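Local atomic coordinates of putative modulator of DNA gyrase (Bacteroides thetaiotaomicron, PDB entry 1VPB), a protein that probably acts as a metallopeptidase of the PmbA/TldD (peptidase U62) family and is a putative modulator of DNA gyrase. Residues 264-269 against 276-281. Residues are numbered along the deposited sequence; the frame is centred on the assembly and turned at random.
Sequences ISALNG and NSFLLN
The hydroxyl of S277 serves two partners, as donor to one and acceptor from the other: OG donates to the carbonyl O of A266 at 2.6 Å and accepts the backbone N-H of L279 at 3.1 Å. The donated bond is short and meets a lone pair in the carbonyl plane, with a C=O...OG angle of 123°. The accepted one is bent, 143° at the hydrogen, and defines an ST turn; the same residues open a type I turn from S277 to L280, closed by the backbone bond from L280 N to S277 O. With chi1 at 166°, OG sits beside its own carbonyl carbon, where the N-H of L279 can come to it. Swapping S277 for an alanine would probably leave the carbonyl of buried A266 and the L279 N-H without this shared partner.

Beside this polar link, the A266 methyl fits among three side chains. Its CB lies 3.4 Å from S277 OG, 3.8 Å from L279 CG and over one face of the F278 ring, 4.1 Å from the centroid and displaced toward the rim, a CH-pi contact. Farther along, L267 CD2 reaches L279 CD1 at 3.6 Å.

Within the family's C-terminal domain, the contact joins two turns across short helix 269-273: S265-N268, leading on from helix 256-265, and S277-L280. S277 also touches helix 269-273, and F278 packs on helix 416-421.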
loop_
_atom_site.group_PDB
_atom_site.type_symbol
_atom_site.label_atom_id
_atom_site.label_comp_id
_atom_site.label_asym_id
_atom_site.label_seq_id
_atom_site.Cartn_x
_atom_site.Cartn_y
_atom_site.Cartn_z
ATOM N N ILE A 264 20.022 -4.959 -7.363
ATOM C CA ILE A 264 19.839 -5.989 -6.340
ATOM C C ILE A 264 18.589 -6.827 -6.634
ATOM O O ILE A 264 18.611 -8.027 -6.464
ATOM C CB ILE A 264 19.736 -5.337 -4.979
ATOM C CG1 ILE A 264 21.030 -4.533 -4.716
ATOM C CG2 ILE A 264 19.488 -6.359 -3.867
ATOM C CD1 ILE A 264 22.268 -5.278 -4.812
ATOM N N SER A 265 17.541 -6.200 -7.141
ATOM C CA SER A 265 16.328 -6.949 -7.529
ATOM C C SER A 265 16.637 -7.990 -8.591
ATOM O O SER A 265 16.114 -9.106 -8.560
ATOM C CB SER A 265 15.250 -5.994 -8.019
ATOM O OG SER A 265 14.808 -5.116 -7.005
ATOM N N ALA A 266 17.528 -7.645 -9.515
ATOM C CA ALA A 266 17.916 -8.512 -10.601
ATOM C C ALA A 266 18.688 -9.736 -10.145
ATOM O O ALA A 266 18.888 -10.685 -10.885
ATOM C CB ALA A 266 18.697 -7.736 -11.637
ATOM N N LEU A 267 19.206 -9.698 -8.916
ATOM C CA LEU A 267 19.889 -10.823 -8.381
ATOM C C LEU A 267 18.989 -11.829 -7.682
ATOM O O LEU A 267 19.457 -12.843 -7.167
ATOM C CB LEU A 267 20.953 -10.306 -7.406
ATOM C CG LEU A 267 22.016 -9.370 -7.981
ATOM C CD1 LEU A 267 22.962 -9.004 -6.807
ATOM C CD2 LEU A 267 22.728 -10.045 -9.072
ATOM N N ASN A 268 17.721 -11.523 -7.618
ATOM C CA ASN A 268 16.788 -12.413 -6.915
ATOM C C ASN A 268 16.524 -13.683 -7.716
ATOM O O ASN A 268 16.231 -13.623 -8.925
ATOM C CB ASN A 268 15.477 -11.718 -6.691
ATOM C CG ASN A 268 15.508 -10.754 -5.531
ATOM O OD1 ASN A 268 16.191 -11.012 -4.502
ATOM N ND2 ASN A 268 14.736 -9.638 -5.650
ATOM N N GLY A 269 16.513 -14.797 -7.017
ATOM C CA GLY A 269 16.358 -16.118 -7.638
ATOM C C GLY A 269 15.056 -16.194 -8.424
ATOM O O GLY A 269 15.017 -16.826 -9.506
ATOM N N ASN A 276 13.364 -12.885 -16.059
ATOM C CA ASN A 276 13.068 -11.464 -15.955
ATOM C C ASN A 276 14.150 -10.724 -15.131
ATOM O O ASN A 276 13.839 -10.012 -14.165
ATOM C CB ASN A 276 11.717 -11.273 -15.277
ATOM C CG ASN A 276 11.134 -9.874 -15.515
ATOM O OD1 ASN A 276 11.471 -9.218 -16.480
ATOM N ND2 ASN A 276 10.293 -9.413 -14.600
ATOM N N SER A 277 15.383 -10.873 -15.580
ATOM C CA SER A 277 16.514 -10.246 -14.918
ATOM C C SER A 277 17.570 -9.923 -15.900
ATOM O O SER A 277 18.084 -10.792 -16.611
ATOM C CB SER A 277 17.086 -11.141 -13.819
ATOM O OG SER A 277 18.375 -10.632 -13.445
ATOM N N PHE A 278 17.931 -8.650 -15.967
ATOM C CA PHE A 278 19.004 -8.233 -16.876
ATOM C C PHE A 278 20.402 -8.658 -16.416
ATOM O O PHE A 278 21.402 -8.403 -17.118
ATOM C CB PHE A 278 18.963 -6.720 -17.103
ATOM C CG PHE A 278 19.176 -5.872 -15.857
ATOM C CD1 PHE A 278 18.103 -5.478 -15.070
ATOM C CD2 PHE A 278 20.464 -5.414 -15.493
ATOM C CE1 PHE A 278 18.275 -4.669 -13.927
ATOM C CE2 PHE A 278 20.633 -4.634 -14.320
ATOM C CZ PHE A 278 19.558 -4.255 -13.565
ATOM N N LEU A 279 20.472 -9.245 -15.216
ATOM C CA LEU A 279 21.705 -9.840 -14.725
ATOM C C LEU A 279 21.778 -11.367 -14.864
ATOM O O LEU A 279 22.727 -11.989 -14.431
ATOM C CB LEU A 279 21.934 -9.417 -13.270
ATOM C CG LEU A 279 22.132 -7.885 -13.146
ATOM C CD1 LEU A 279 22.475 -7.556 -11.696
ATOM C CD2 LEU A 279 23.210 -7.422 -14.035
ATOM N N LEU A 280 20.811 -11.959 -15.567
ATOM C CA LEU A 280 20.845 -13.390 -15.814
ATOM C C LEU A 280 22.085 -13.633 -16.646
ATOM O O LEU A 280 22.406 -12.822 -17.536
ATOM C CB LEU A 280 19.607 -13.790 -16.608
ATOM C CG LEU A 280 19.434 -15.269 -16.936
ATOM C CD1 LEU A 280 19.091 -16.074 -15.700
ATOM C CD2 LEU A 280 18.342 -15.362 -18.018
ATOM N N ASN A 281 22.793 -14.719 -16.351
ATOM C CA ASN A 281 24.004 -15.112 -17.098
ATOM C C ASN A 281 25.186 -14.144 -16.976
ATOM O O ASN A 281 26.053 -14.098 -17.836
ATOM C CB ASN A 281 23.709 -15.328 -18.601
ATOM C CG ASN A 281 22.714 -16.444 -18.852
ATOM O OD1 ASN A 281 22.599 -17.411 -18.065
ATOM N ND2 ASN A 281 21.966 -16.312 -19.947
#